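Local coordinates for major capsid protein (Paramecium bursaria Chlorella virus 1, PDB 5TIP) that forms the glycosylated trimeric building blocks that self-assemble into the icosahedral capsid of a large chlorella virus, at residues T243-Q248 with V311-K316; A262-N267 with G272-L277; T327-Y332 with N398-T403. One frame throughout, in Å; residues are numbered along the deposited sequence.

Interaction 1. Residues T243-Q248 with V311-K316; sequences TTQASQ and VLDSAK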
ATOM      1  N   THR A 243      -1.712   6.753 -41.103  1.00 44.56           N
ATOM      2  CA  THR A 243      -0.904   7.550 -42.014  1.00 45.07           C
ATOM      3  C   THR A 243      -0.626   8.962 -41.524  1.00 43.44           C
ATOM      4  O   THR A 243       0.330   9.582 -42.003  1.00 42.72           O
ATOM      5  CB  THR A 243      -1.574   7.640 -43.396  1.00 49.79           C
ATOM      6  OG1 THR A 243      -2.969   7.924 -43.237  1.00 52.64           O
ATOM      7  CG2 THR A 243      -1.409   6.333 -44.155  1.00 48.90           C
ATOM      8  N   THR A 244      -1.416   9.483 -40.589  1.00 42.99           N
ATOM      9  CA  THR A 244      -1.218  10.826 -40.062  1.00 44.51           C
ATOM     10  C   THR A 244      -1.692  10.857 -38.615  1.00 44.53           C
ATOM     11  O   THR A 244      -2.149   9.850 -38.067  1.00 45.19           O
ATOM     12  CB  THR A 244      -1.959  11.866 -40.909  1.00 48.24           C
ATOM     13  OG1 THR A 244      -1.686  13.181 -40.406  1.00 54.03           O
ATOM     14  CG2 THR A 244      -3.457  11.612 -40.865  1.00 44.70           C
ATOM     15  N   GLN A 245      -1.574  12.028 -37.994  1.00 42.37           N
ATOM     16  CA  GLN A 245      -2.036  12.242 -36.624  1.00 40.22           C
ATOM     17  C   GLN A 245      -3.426  12.864 -36.691  1.00 38.89           C
ATOM     18  O   GLN A 245      -3.574  14.054 -36.979  1.00 41.33           O
ATOM     19  CB  GLN A 245      -1.066  13.127 -35.848  1.00 41.82           C
ATOM     20  CG  GLN A 245       0.333  12.550 -35.721  1.00 44.90           C
ATOM     21  CD  GLN A 245       1.137  13.203 -34.614  1.00 47.83           C
ATOM     22  OE1 GLN A 245       2.255  13.668 -34.834  1.00 49.98           O
ATOM     23  NE2 GLN A 245       0.574  13.229 -33.412  1.00 47.16           N
ATOM     24  N   ALA A 246      -4.446  12.055 -36.426  1.00 37.46           N
ATOM     25  CA  ALA A 246      -5.805  12.562 -36.415  1.00 35.68           C
ATOM     26  C   ALA A 246      -6.080  13.324 -35.121  1.00 33.47           C
ATOM     27  O   ALA A 246      -5.403  13.143 -34.105  1.00 35.88           O
ATOM     28  CB  ALA A 246      -6.806  11.421 -36.583  1.00 34.25           C
ATOM     29  N   SER A 247      -7.092  14.187 -35.170  1.00 33.59           N
ATOM     30  CA  SER A 247      -7.491  14.984 -34.020  1.00 35.81           C
ATOM     31  C   SER A 247      -9.009  14.991 -33.919  1.00 37.98           C
ATOM     32  O   SER A 247      -9.712  14.808 -34.916  1.00 39.32           O
ATOM     33  CB  SER A 247      -6.961  16.420 -34.111  1.00 37.98           C
ATOM     34  OG  SER A 247      -7.430  17.065 -35.283  1.00 40.73           O
ATOM     35  N   GLN A 248      -9.508  15.204 -32.703  1.00 38.79           N
ATOM     36  CA  GLN A 248     -10.944  15.227 -32.468  1.00 40.39           C
ATOM     37  C   GLN A 248     -11.278  16.238 -31.380  1.00 40.56           C
ATOM     38  O   GLN A 248     -10.441  16.586 -30.544  1.00 42.93           O
ATOM     39  CB  GLN A 248     -11.466  13.838 -32.077  1.00 40.60           C
ATOM     40  CG  GLN A 248     -11.681  12.897 -33.250  1.00 39.82           C
ATOM     41  CD  GLN A 248     -12.297  11.581 -32.829  1.00 37.95           C
ATOM     42  OE1 GLN A 248     -11.763  10.877 -31.972  1.00 36.00           O
ATOM     43  NE2 GLN A 248     -13.429  11.239 -33.432  1.00 40.45           N
ATOM     44  N   VAL A 311      -2.728   4.926 -27.541  1.00 27.27           N
ATOM     45  CA  VAL A 311      -3.038   5.558 -28.821  1.00 27.52           C
ATOM     46  C   VAL A 311      -3.024   7.079 -28.718  1.00 28.19           C
ATOM     47  O   VAL A 311      -2.751   7.776 -29.703  1.00 27.78           O
ATOM     48  CB  VAL A 311      -4.388   5.045 -29.358  1.00 27.49           C
ATOM     49  CG1 VAL A 311      -5.546   5.531 -28.497  1.00 30.05           C
ATOM     50  CG2 VAL A 311      -4.575   5.431 -30.820  1.00 28.34           C
ATOM     51  N   LEU A 312      -3.312   7.612 -27.532  1.00 28.71           N
ATOM     52  CA  LEU A 312      -3.449   9.055 -27.366  1.00 27.15           C
ATOM     53  C   LEU A 312      -2.075   9.715 -27.322  1.00 28.50           C
ATOM     54  O   LEU A 312      -1.222   9.340 -26.511  1.00 30.10           O
ATOM     55  CB  LEU A 312      -4.238   9.376 -26.097  1.00 22.97           C
ATOM     56  CG  LEU A 312      -4.537  10.861 -25.873  1.00 23.48           C
ATOM     57  CD1 LEU A 312      -5.340  11.445 -27.030  1.00 22.32           C
ATOM     58  CD2 LEU A 312      -5.255  11.089 -24.550  1.00 22.03           C
ATOM     59  N   ASP A 313      -1.861  10.692 -28.202  1.00 27.90           N
ATOM     60  CA  ASP A 313      -0.605  11.435 -28.225  1.00 28.84           C
ATOM     61  C   ASP A 313      -0.632  12.639 -27.291  1.00 28.75           C
ATOM     62  O   ASP A 313       0.280  12.813 -26.477  1.00 29.25           O
ATOM     63  CB  ASP A 313      -0.277  11.897 -29.648  1.00 31.37           C
ATOM     64  CG  ASP A 313       0.981  12.739 -29.706  1.00 33.78           C
ATOM     65  OD1 ASP A 313       2.008  12.307 -29.142  1.00 35.24           O
ATOM     66  OD2 ASP A 313       0.945  13.832 -30.308  1.00 35.62           O
ATOM     67  N   SER A 314      -1.656  13.481 -27.401  1.00 28.11           N
ATOM     68  CA  SER A 314      -1.771  14.654 -26.548  1.00 27.00           C
ATOM     69  C   SER A 314      -3.244  14.965 -26.332  1.00 25.93           C
ATOM     70  O   SER A 314      -4.113  14.480 -27.060  1.00 26.23           O
ATOM     71  CB  SER A 314      -1.045  15.861 -27.153  1.00 33.30           C
ATOM     72  OG  SER A 314      -1.618  16.238 -28.393  1.00 40.27           O
ATOM     73  N   ALA A 315      -3.518  15.783 -25.317  1.00 24.70           N
ATOM     74  CA  ALA A 315      -4.897  16.126 -25.003  1.00 25.17           C
ATOM     75  C   ALA A 315      -4.943  17.414 -24.197  1.00 28.89           C
ATOM     76  O   ALA A 315      -3.990  17.762 -23.495  1.00 31.86           O
ATOM     77  CB  ALA A 315      -5.592  14.998 -24.231  1.00 26.60           C
ATOM     78  N   LYS A 316      -6.071  18.111 -24.310  1.00 30.64           N
ATOM     79  CA  LYS A 316      -6.360  19.279 -23.492  1.00 29.65           C
ATOM     80  C   LYS A 316      -7.870  19.438 -23.426  1.00 27.63           C
ATOM     81  O   LYS A 316      -8.605  18.914 -24.266  1.00 26.91           O
ATOM     82  CB  LYS A 316      -5.709  20.550 -24.047  1.00 32.07           C
ATOM     83  CG  LYS A 316      -6.365  21.080 -25.317  1.00 33.59           C
ATOM     84  CD  LYS A 316      -5.743  22.394 -25.765  1.00 34.72           C
ATOM     85  CE  LYS A 316      -6.315  22.851 -27.099  1.00 40.42           C
ATOM     86  NZ  LYS A 316      -5.657  24.095 -27.585  1.00 41.96           N
TER
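Gln245 meets Asp313 through a single side-chain hydrogen bond. The two backbones stay well apart, with CA of Gln245 8.6 Å from CA of Asp313. The two side chains bridge that gap. The glutamine CB already points at the other segment, but CB of Gln245 is still 5.9 Å from OD2 of Asp313. CG stands anti to the carbonyl carbon (chi1 -61°), and the chain runs on extended. CG of Gln245 gains little, at 5.6 Å from OD2 of Asp313. The amide carbon comes closer, with CD of Gln245 4.4 Å from OD2 of Asp313. Gln245 NE2 then makes the contact, 3.2 Å from Asp313 OD2. Gln245 OE1 is turned off to the other side and lies 4.7 Å from Asp313 OD2.

The bond is bent, with an N-H...O angle of 141°. The carboxylate oxygen lies almost in the amide plane of Gln245. The amide nitrogen, by contrast, sits well above the carboxylate plane. The two flat groups are 70° apart.

Both segments flank strand 376-387 in a sheet of the second jelly-roll domain. Ala246 and Asp313 each bond to its backbone, and Gln245 NE2 also donates to the carbonyl oxygen of Tyr382. Asp313 and Ser314 both face Thr381, which makes a classic beta bulge. The glutamine thus reaches across the middle strand.

Chemically this is a neutral donor meeting a buried carboxylate. Asp313 OD1 has a second partner, a long and weak ion pair with Lys329. The amide and the lysine would together be expected to ease the cost of burying the negative charge. Given its bent angle and out-of-plane approach, the Gln245 bond is probably a modest one.

Interaction 2. Residues A262-N267 with G272-L277; sequences AWNFNN and GQYTAL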
ATOM      1  N   ALA A 262     -12.289  10.645 -16.253  1.00 23.68           N
ATOM      2  CA  ALA A 262     -11.520   9.457 -16.590  1.00 23.29           C
ATOM      3  C   ALA A 262     -12.005   8.914 -17.924  1.00 25.36           C
ATOM      4  O   ALA A 262     -13.213   8.830 -18.163  1.00 28.69           O
ATOM      5  CB  ALA A 262     -11.645   8.381 -15.508  1.00 24.05           C
ATOM      6  N   TRP A 263     -11.066   8.552 -18.796  1.00 24.25           N
ATOM      7  CA  TRP A 263     -11.451   8.069 -20.113  1.00 24.46           C
ATOM      8  C   TRP A 263     -10.461   7.018 -20.596  1.00 24.21           C
ATOM      9  O   TRP A 263      -9.353   6.886 -20.070  1.00 21.49           O
ATOM     10  CB  TRP A 263     -11.575   9.224 -21.120  1.00 22.70           C
ATOM     11  CG  TRP A 263     -10.290   9.912 -21.483  1.00 24.82           C
ATOM     12  CD1 TRP A 263      -9.522   9.680 -22.585  1.00 25.80           C
ATOM     13  CD2 TRP A 263      -9.634  10.954 -20.748  1.00 24.57           C
ATOM     14  NE1 TRP A 263      -8.426  10.510 -22.583  1.00 24.95           N
ATOM     15  CE2 TRP A 263      -8.473  11.302 -21.466  1.00 24.30           C
ATOM     16  CE3 TRP A 263      -9.914  11.623 -19.554  1.00 22.84           C
ATOM     17  CZ2 TRP A 263      -7.592  12.288 -21.028  1.00 24.64           C
ATOM     18  CZ3 TRP A 263      -9.039  12.601 -19.121  1.00 21.78           C
ATOM     19  CH2 TRP A 263      -7.893  12.923 -19.856  1.00 23.76           C
ATOM     20  N   ASN A 264     -10.892   6.257 -21.602  1.00 28.34           N
ATOM     21  CA  ASN A 264     -10.057   5.240 -22.226  1.00 27.84           C
ATOM     22  C   ASN A 264     -10.492   5.057 -23.673  1.00 31.08           C
ATOM     23  O   ASN A 264     -11.604   5.422 -24.060  1.00 33.84           O
ATOM     24  CB  ASN A 264     -10.127   3.901 -21.473  1.00 25.19           C
ATOM     25  CG  ASN A 264     -11.525   3.297 -21.463  1.00 25.17           C
ATOM     26  OD1 ASN A 264     -12.043   2.871 -22.496  1.00 30.36           O
ATOM     27  ND2 ASN A 264     -12.133   3.237 -20.285  1.00 24.62           N
ATOM     28  N   PHE A 265      -9.594   4.480 -24.472  1.00 28.28           N
ATOM     29  CA  PHE A 265      -9.879   4.091 -25.849  1.00 26.13           C
ATOM     30  C   PHE A 265      -9.886   2.570 -25.904  1.00 24.71           C
ATOM     31  O   PHE A 265      -8.843   1.933 -25.723  1.00 27.46           O
ATOM     32  CB  PHE A 265      -8.852   4.676 -26.814  1.00 24.85           C
ATOM     33  CG  PHE A 265      -8.744   6.172 -26.750  1.00 25.02           C
ATOM     34  CD1 PHE A 265      -9.555   6.974 -27.535  1.00 25.37           C
ATOM     35  CD2 PHE A 265      -7.832   6.778 -25.904  1.00 24.98           C
ATOM     36  CE1 PHE A 265      -9.457   8.350 -27.474  1.00 23.12           C
ATOM     37  CE2 PHE A 265      -7.731   8.152 -25.840  1.00 21.43           C
ATOM     38  CZ  PHE A 265      -8.544   8.938 -26.626  1.00 22.09           C
ATOM     39  N   ASN A 266     -11.057   1.992 -26.148  1.00 25.41           N
ATOM     40  CA  ASN A 266     -11.259   0.554 -26.055  1.00 26.90           C
ATOM     41  C   ASN A 266     -11.610  -0.034 -27.415  1.00 31.89           C
ATOM     42  O   ASN A 266     -12.368   0.563 -28.184  1.00 36.31           O
ATOM     43  CB  ASN A 266     -12.371   0.230 -25.051  1.00 26.96           C
ATOM     44  CG  ASN A 266     -12.940  -1.161 -25.239  1.00 30.92           C
ATOM     45  OD1 ASN A 266     -14.071  -1.320 -25.700  1.00 32.61           O
ATOM     46  ND2 ASN A 266     -12.160  -2.176 -24.889  1.00 32.85           N
ATOM     47  N   ASN A 267     -11.051  -1.209 -27.702  1.00 34.00           N
ATOM     48  CA  ASN A 267     -11.479  -2.003 -28.846  1.00 34.05           C
ATOM     49  C   ASN A 267     -12.698  -2.805 -28.412  1.00 34.29           C
ATOM     50  O   ASN A 267     -12.566  -3.755 -27.629  1.00 36.69           O
ATOM     51  CB  ASN A 267     -10.358  -2.922 -29.334  1.00 30.93           C
ATOM     52  CG  ASN A 267     -10.782  -3.796 -30.502  1.00 33.48           C
ATOM     53  OD1 ASN A 267     -11.786  -3.530 -31.164  1.00 37.93           O
ATOM     54  ND2 ASN A 267     -10.015  -4.849 -30.759  1.00 32.46           N
ATOM     55  N   GLY A 272     -11.857  -4.872 -21.814  1.00 25.50           N
ATOM     56  CA  GLY A 272     -10.721  -4.305 -21.121  1.00 24.63           C
ATOM     57  C   GLY A 272      -9.503  -4.036 -21.972  1.00 23.04           C
ATOM     58  O   GLY A 272      -8.458  -3.674 -21.424  1.00 22.88           O
ATOM     59  N   GLN A 273      -9.593  -4.201 -23.290  1.00 24.04           N
ATOM     60  CA  GLN A 273      -8.460  -3.919 -24.167  1.00 26.16           C
ATOM     61  C   GLN A 273      -8.400  -2.417 -24.403  1.00 28.12           C
ATOM     62  O   GLN A 273      -9.178  -1.865 -25.184  1.00 27.94           O
ATOM     63  CB  GLN A 273      -8.575  -4.678 -25.484  1.00 25.70           C
ATOM     64  CG  GLN A 273      -7.345  -4.503 -26.367  1.00 25.88           C
ATOM     65  CD  GLN A 273      -7.575  -4.923 -27.804  1.00 28.02           C
ATOM     66  OE1 GLN A 273      -8.506  -5.666 -28.107  1.00 32.04           O
ATOM     67  NE2 GLN A 273      -6.715  -4.450 -28.700  1.00 29.38           N
ATOM     68  N   TYR A 274      -7.465  -1.752 -23.729  1.00 29.24           N
ATOM     69  CA  TYR A 274      -7.285  -0.314 -23.852  1.00 28.31           C
ATOM     70  C   TYR A 274      -6.038   0.057 -24.641  1.00 28.95           C
ATOM     71  O   TYR A 274      -5.781   1.248 -24.845  1.00 30.51           O
ATOM     72  CB  TYR A 274      -7.224   0.331 -22.463  1.00 25.80           C
ATOM     73  CG  TYR A 274      -8.474   0.136 -21.636  1.00 24.99           C
ATOM     74  CD1 TYR A 274      -9.733   0.166 -22.223  1.00 25.06           C
ATOM     75  CD2 TYR A 274      -8.398  -0.077 -20.267  1.00 25.97           C
ATOM     76  CE1 TYR A 274     -10.876  -0.010 -21.469  1.00 25.61           C
ATOM     77  CE2 TYR A 274      -9.535  -0.252 -19.505  1.00 25.28           C
ATOM     78  CZ  TYR A 274     -10.771  -0.218 -20.111  1.00 24.96           C
ATOM     79  OH  TYR A 274     -11.907  -0.391 -19.355  1.00 27.37           O
ATOM     80  N   THR A 275      -5.260  -0.926 -25.085  1.00 28.96           N
ATOM     81  CA  THR A 275      -4.033  -0.682 -25.823  1.00 29.24           C
ATOM     82  C   THR A 275      -4.013  -1.560 -27.066  1.00 28.50           C
ATOM     83  O   THR A 275      -4.845  -2.454 -27.239  1.00 24.78           O
ATOM     84  CB  THR A 275      -2.795  -0.950 -24.957  1.00 27.63           C
ATOM     85  OG1 THR A 275      -2.902  -2.251 -24.365  1.00 27.91           O
ATOM     86  CG2 THR A 275      -2.678   0.096 -23.858  1.00 24.48           C
ATOM     87  N   ALA A 276      -3.043  -1.295 -27.934  1.00 21.55           N
ATOM     88  CA  ALA A 276      -2.913  -2.042 -29.174  1.00 25.20           C
ATOM     89  C   ALA A 276      -2.238  -3.386 -28.936  1.00 25.76           C
ATOM     90  O   ALA A 276      -1.401  -3.540 -28.042  1.00 28.51           O
ATOM     91  CB  ALA A 276      -2.119  -1.236 -30.201  1.00 25.84           C
ATOM     92  N   LEU A 277      -2.620  -4.371 -29.744  1.00 26.50           N
ATOM     93  CA  LEU A 277      -1.983  -5.677 -29.690  1.00 27.73           C
ATOM     94  C   LEU A 277      -0.701  -5.664 -30.510  1.00 30.07           C
ATOM     95  O   LEU A 277      -0.637  -5.046 -31.577  1.00 32.98           O
ATOM     96  CB  LEU A 277      -2.929  -6.761 -30.210  1.00 27.92           C
ATOM     97  CG  LEU A 277      -4.315  -6.843 -29.566  1.00 28.18           C
ATOM     98  CD1 LEU A 277      -5.136  -7.964 -30.187  1.00 29.90           C
ATOM     99  CD2 LEU A 277      -4.200  -7.032 -28.063  1.00 26.62           C
TER
HETATM  100  O   HOH W   1      -6.924   3.878 -24.354  1.00 26.37           O
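The amide of Asn264 lies over one face of the Tyr274 ring. The two planes are 28° apart and stack with a tilt, offset toward the rim. Asn264 CB makes a CH-pi contact, 4.0 Å from the ring centroid of Tyr274. The amide covers the rim on the CE1 side, with Asn264 OD1 3.3 Å from Tyr274 CE1. A chi1 of 62° sets the Asn264 amide between its own backbone N and carbonyl carbon. Asn266 CB meets the same ring at its edge, in plane, and Gly272 O lies over the opposite face.

Strand 257-266 belongs to the second jelly roll of this double jelly-roll protein. Here its end gives way to a short loop that doubles back on it. Tyr274 points from that loop to helix 109-119, where its OH bonds to Asp110. Its ring thus reaches between the two halves of the chain.

The turn is closed at Gln273 O, which accepts two bonds. Asn267 N reaches it at 3.2 Å, nearly in line with the carbonyl. Asn266 ND2 reaches it at 3.0 Å, from above the carbonyl plane, and also bonds to Asn270 O.

The side chains of Asn267 and Gln273 meet with their amides steeply crossed, 78° apart. Asn267 ND2 donates to Gln273 OE1 at 3.2 Å. That oxygen also accepts from Asn270 ND2 within the loop. Gln273 NE2 bonds to Thr275 O at 3.1 Å, which fixes the turn of the Gln273 amide. A water accepts from Phe265 N and lies 2.9 Å from Tyr274 O, to which it may donate.

Interaction 3. Residues T327-Y332 with N398-T403; sequences TRKGSY and NTETVT. With BGC (beta-D-glucopyranose), chain G.
Lys329 and Glu400 meet at a subunit interface of the capsid trimer, where Glu400 sits two residues on from glycosylated Asn398. Asn398 ND2 is bonded to C1 of the glucose at 1.4 Å. The site is not an Asn-X-Ser/Thr sequon, since Glu400 takes the third position.

The Glu400 chain reaches out extended, CG anti to the backbone N (chi1 -179°). Its OE2 lies alongside the aliphatic part of Lys329, 3.4 Å from CG and 3.5 Å from CE. Lys329 is bent at chi2. Its NZ passes the carboxylate, staying 4.4 Å from Glu400 OE2, beyond a salt bridge. NZ lies 4.1 Å from CG2 of Thr401, and has a long, weak ion pair with Asp313 OD1. A water donates to Glu400 OE2 at 2.9 Å and lies close to Ser331 OG.

The strongest partner of Glu400 OE2 is Arg145 of the second subunit, which forms a salt bridge. Ser331 OG bonds to Tyr147 of that subunit as well.

Lys329 lies at the end of strand 322-329, where the chain turns toward helix 330-341. Glu400 lies just ahead of the short strand 402-404, which runs parallel to strand 376-387.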
ATOM      1  N   THR A 327      -1.829  21.948 -23.509  1.00 32.67           N
ATOM      2  CA  THR A 327      -1.824  20.579 -24.006  1.00 31.22           C
ATOM      3  C   THR A 327      -0.696  19.773 -23.374  1.00 31.57           C
ATOM      4  O   THR A 327       0.455  20.219 -23.329  1.00 32.06           O
ATOM      5  CB  THR A 327      -1.674  20.576 -25.527  1.00 32.81           C
ATOM      6  OG1 THR A 327      -2.725  21.351 -26.117  1.00 38.66           O
ATOM      7  CG2 THR A 327      -1.739  19.161 -26.065  1.00 28.60           C
ATOM      8  N   ARG A 328      -1.033  18.581 -22.888  1.00 31.82           N
ATOM      9  CA  ARG A 328      -0.064  17.649 -22.337  1.00 30.28           C
ATOM     10  C   ARG A 328      -0.150  16.328 -23.088  1.00 31.36           C
ATOM     11  O   ARG A 328      -1.167  16.007 -23.708  1.00 30.89           O
ATOM     12  CB  ARG A 328      -0.293  17.412 -20.837  1.00 29.14           C
ATOM     13  CG  ARG A 328      -0.338  18.675 -19.994  1.00 28.68           C
ATOM     14  CD  ARG A 328       0.998  19.395 -19.997  1.00 26.96           C
ATOM     15  NE  ARG A 328       2.025  18.684 -19.241  1.00 25.87           N
ATOM     16  CZ  ARG A 328       2.231  18.834 -17.936  1.00 25.88           C
ATOM     17  NH1 ARG A 328       1.476  19.667 -17.234  1.00 27.00           N
ATOM     18  NH2 ARG A 328       3.191  18.149 -17.331  1.00 27.72           N
ATOM     19  N   LYS A 329       0.931  15.555 -23.015  1.00 33.26           N
ATOM     20  CA  LYS A 329       0.970  14.264 -23.680  1.00 34.63           C
ATOM     21  C   LYS A 329       0.027  13.279 -22.995  1.00 32.23           C
ATOM     22  O   LYS A 329      -0.419  13.484 -21.862  1.00 33.27           O
ATOM     23  CB  LYS A 329       2.394  13.709 -23.687  1.00 36.90           C
ATOM     24  CG  LYS A 329       3.373  14.521 -24.520  1.00 39.51           C
ATOM     25  CD  LYS A 329       3.014  14.497 -25.995  1.00 41.31           C
ATOM     26  CE  LYS A 329       4.075  15.201 -26.824  1.00 42.92           C
ATOM     27  NZ  LYS A 329       3.767  15.166 -28.280  1.00 42.60           N
ATOM     28  N   GLY A 330      -0.277  12.189 -23.704  1.00 27.67           N
ATOM     29  CA  GLY A 330      -1.130  11.163 -23.134  1.00 23.34           C
ATOM     30  C   GLY A 330      -0.518  10.490 -21.922  1.00 24.17           C
ATOM     31  O   GLY A 330      -1.236  10.084 -21.005  1.00 28.10           O
ATOM     32  N   SER A 331       0.811  10.369 -21.896  1.00 24.66           N
ATOM     33  CA  SER A 331       1.487   9.773 -20.750  1.00 22.79           C
ATOM     34  C   SER A 331       1.371  10.634 -19.499  1.00 27.27           C
ATOM     35  O   SER A 331       1.515  10.113 -18.388  1.00 27.97           O
ATOM     36  CB  SER A 331       2.956   9.521 -21.082  1.00 20.49           C
ATOM     37  OG  SER A 331       3.566  10.691 -21.600  1.00 20.65           O
ATOM     38  N   TYR A 332       1.120  11.936 -19.654  1.00 27.40           N
ATOM     39  CA  TYR A 332       0.914  12.794 -18.492  1.00 25.86           C
ATOM     40  C   TYR A 332      -0.358  12.411 -17.748  1.00 25.28           C
ATOM     41  O   TYR A 332      -0.365  12.329 -16.515  1.00 25.33           O
ATOM     42  CB  TYR A 332       0.863  14.260 -18.923  1.00 24.07           C
ATOM     43  CG  TYR A 332       0.283  15.189 -17.879  1.00 24.49           C
ATOM     44  CD1 TYR A 332       1.061  15.662 -16.831  1.00 25.09           C
ATOM     45  CD2 TYR A 332      -1.045  15.596 -17.942  1.00 24.56           C
ATOM     46  CE1 TYR A 332       0.534  16.512 -15.876  1.00 23.62           C
ATOM     47  CE2 TYR A 332      -1.578  16.445 -16.990  1.00 23.05           C
ATOM     48  CZ  TYR A 332      -0.784  16.898 -15.962  1.00 22.71           C
ATOM     49  OH  TYR A 332      -1.313  17.742 -15.014  1.00 24.87           O
ATOM     50  N   ASN A 398      10.935   2.475 -30.803  1.00 31.27           N
ATOM     51  CA  ASN A 398      10.381   3.514 -31.660  1.00 36.24           C
ATOM     52  C   ASN A 398      10.266   4.808 -30.864  1.00 38.91           C
ATOM     53  O   ASN A 398      10.734   4.911 -29.726  1.00 37.89           O
ATOM     54  CB  ASN A 398       9.035   3.077 -32.246  1.00 40.52           C
ATOM     55  CG  ASN A 398       9.019   3.132 -33.755  1.00 45.86           C
ATOM     56  OD1 ASN A 398       8.897   4.202 -34.351  1.00 48.88           O
ATOM     57  ND2 ASN A 398       9.143   1.971 -34.385  1.00 48.92           N
ATOM     58  N   THR A 399       9.628   5.801 -31.479  1.00 41.09           N
ATOM     59  CA  THR A 399       9.578   7.161 -30.971  1.00 36.87           C
ATOM     60  C   THR A 399       8.276   7.409 -30.207  1.00 33.25           C
ATOM     61  O   THR A 399       7.449   6.513 -30.019  1.00 35.26           O
ATOM     62  CB  THR A 399       9.747   8.149 -32.125  1.00 40.13           C
ATOM     63  OG1 THR A 399       8.676   7.981 -33.061  1.00 41.38           O
ATOM     64  CG2 THR A 399      11.071   7.908 -32.833  1.00 39.11           C
ATOM     65  N   GLU A 400       8.092   8.657 -29.769  1.00 32.45           N
ATOM     66  CA  GLU A 400       7.039   8.970 -28.808  1.00 33.62           C
ATOM     67  C   GLU A 400       5.665   9.119 -29.449  1.00 32.65           C
ATOM     68  O   GLU A 400       4.659   8.745 -28.836  1.00 34.23           O
ATOM     69  CB  GLU A 400       7.382  10.257 -28.052  1.00 36.89           C
ATOM     70  CG  GLU A 400       6.351  10.647 -26.999  1.00 38.49           C
ATOM     71  CD  GLU A 400       6.539  12.058 -26.478  1.00 37.61           C
ATOM     72  OE1 GLU A 400       7.362  12.804 -27.048  1.00 37.30           O
ATOM     73  OE2 GLU A 400       5.851  12.426 -25.502  1.00 36.93           O
ATOM     74  N   THR A 401       5.592   9.645 -30.671  1.00 32.59           N
ATOM     75  CA  THR A 401       4.321  10.029 -31.270  1.00 35.93           C
ATOM     76  C   THR A 401       3.756   8.963 -32.202  1.00 36.64           C
ATOM     77  O   THR A 401       2.874   9.266 -33.013  1.00 39.29           O
ATOM     78  CB  THR A 401       4.471  11.354 -32.019  1.00 40.94           C
ATOM     79  OG1 THR A 401       5.452  11.211 -33.054  1.00 44.80           O
ATOM     80  CG2 THR A 401       4.908  12.453 -31.063  1.00 40.15           C
ATOM     81  N   VAL A 402       4.246   7.726 -32.113  1.00 35.54           N
ATOM     82  CA  VAL A 402       3.760   6.638 -32.951  1.00 32.09           C
ATOM     83  C   VAL A 402       3.396   5.443 -32.080  1.00 28.44           C
ATOM     84  O   VAL A 402       3.865   5.299 -30.950  1.00 30.34           O
ATOM     85  CB  VAL A 402       4.791   6.227 -34.024  1.00 32.03           C
ATOM     86  CG1 VAL A 402       4.954   7.333 -35.055  1.00 35.71           C
ATOM     87  CG2 VAL A 402       6.124   5.902 -33.378  1.00 30.96           C
ATOM     88  N   THR A 403       2.540   4.584 -32.629  1.00 25.17           N
ATOM     89  CA  THR A 403       2.130   3.355 -31.964  1.00 25.60           C
ATOM     90  C   THR A 403       1.899   2.286 -33.026  1.00 29.67           C
ATOM     91  O   THR A 403       2.044   2.533 -34.226  1.00 34.18           O
ATOM     92  CB  THR A 403       0.880   3.570 -31.105  1.00 24.83           C
ATOM     93  OG1 THR A 403       0.555   2.355 -30.420  1.00 26.48           O
ATOM     94  CG2 THR A 403      -0.295   3.987 -31.970  1.00 23.58           C
TER
HETATM   95  C2  BGC G   1      10.906   1.554 -35.964  1.00 29.37           C
HETATM   96  C3  BGC G   1      11.295   1.506 -37.434  1.00 29.72           C
HETATM   97  C4  BGC G   1      10.173   0.863 -38.234  1.00 30.55           C
HETATM   98  C5  BGC G   1       8.857   1.584 -37.976  1.00 31.49           C
HETATM   99  C6  BGC G   1       7.720   0.938 -38.759  1.00 34.03           C
HETATM  100  C1  BGC G   1       9.529   2.179 -35.766  1.00 27.78           C
HETATM  101  O2  BGC G   1      11.882   2.306 -35.236  1.00 32.99           O
HETATM  102  O3  BGC G   1      12.469   0.705 -37.578  1.00 32.39           O
HETATM  103  O4  BGC G   1      10.483   0.906 -39.631  1.00 34.09           O
HETATM  104  O5  BGC G   1       8.546   1.546 -36.584  1.00 30.38           O
HETATM  105  O6  BGC G   1       7.488  -0.382 -38.259  1.00 34.38           O
HETATM  106  O   HOH W   2       4.365  10.431 -24.004  1.00 36.04           O

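Overall arrangement
All three contacts lie in the second jelly-roll half of the chain. Interactions 1 and 3 are the closest pair, with centres 9 Å apart. They share a sheet: Asp313 O is 2.9 Å from Gly330 N, and Ala315 N is 2.9 Å from Arg328 O. Interaction 2 is nested in the chain between the segments of interaction 1, centres 15 Å apart. Phe265 packs on Val311 and Leu312, and Trp263 on Leu312. Interactions 2 and 3 do not touch; their nearest atoms are about 4 Å apart. Interaction 3 holds glycosylated Asn398, while the side chains of Gln245 and Asn267 lie about 14 and 11 Å from bound glucose.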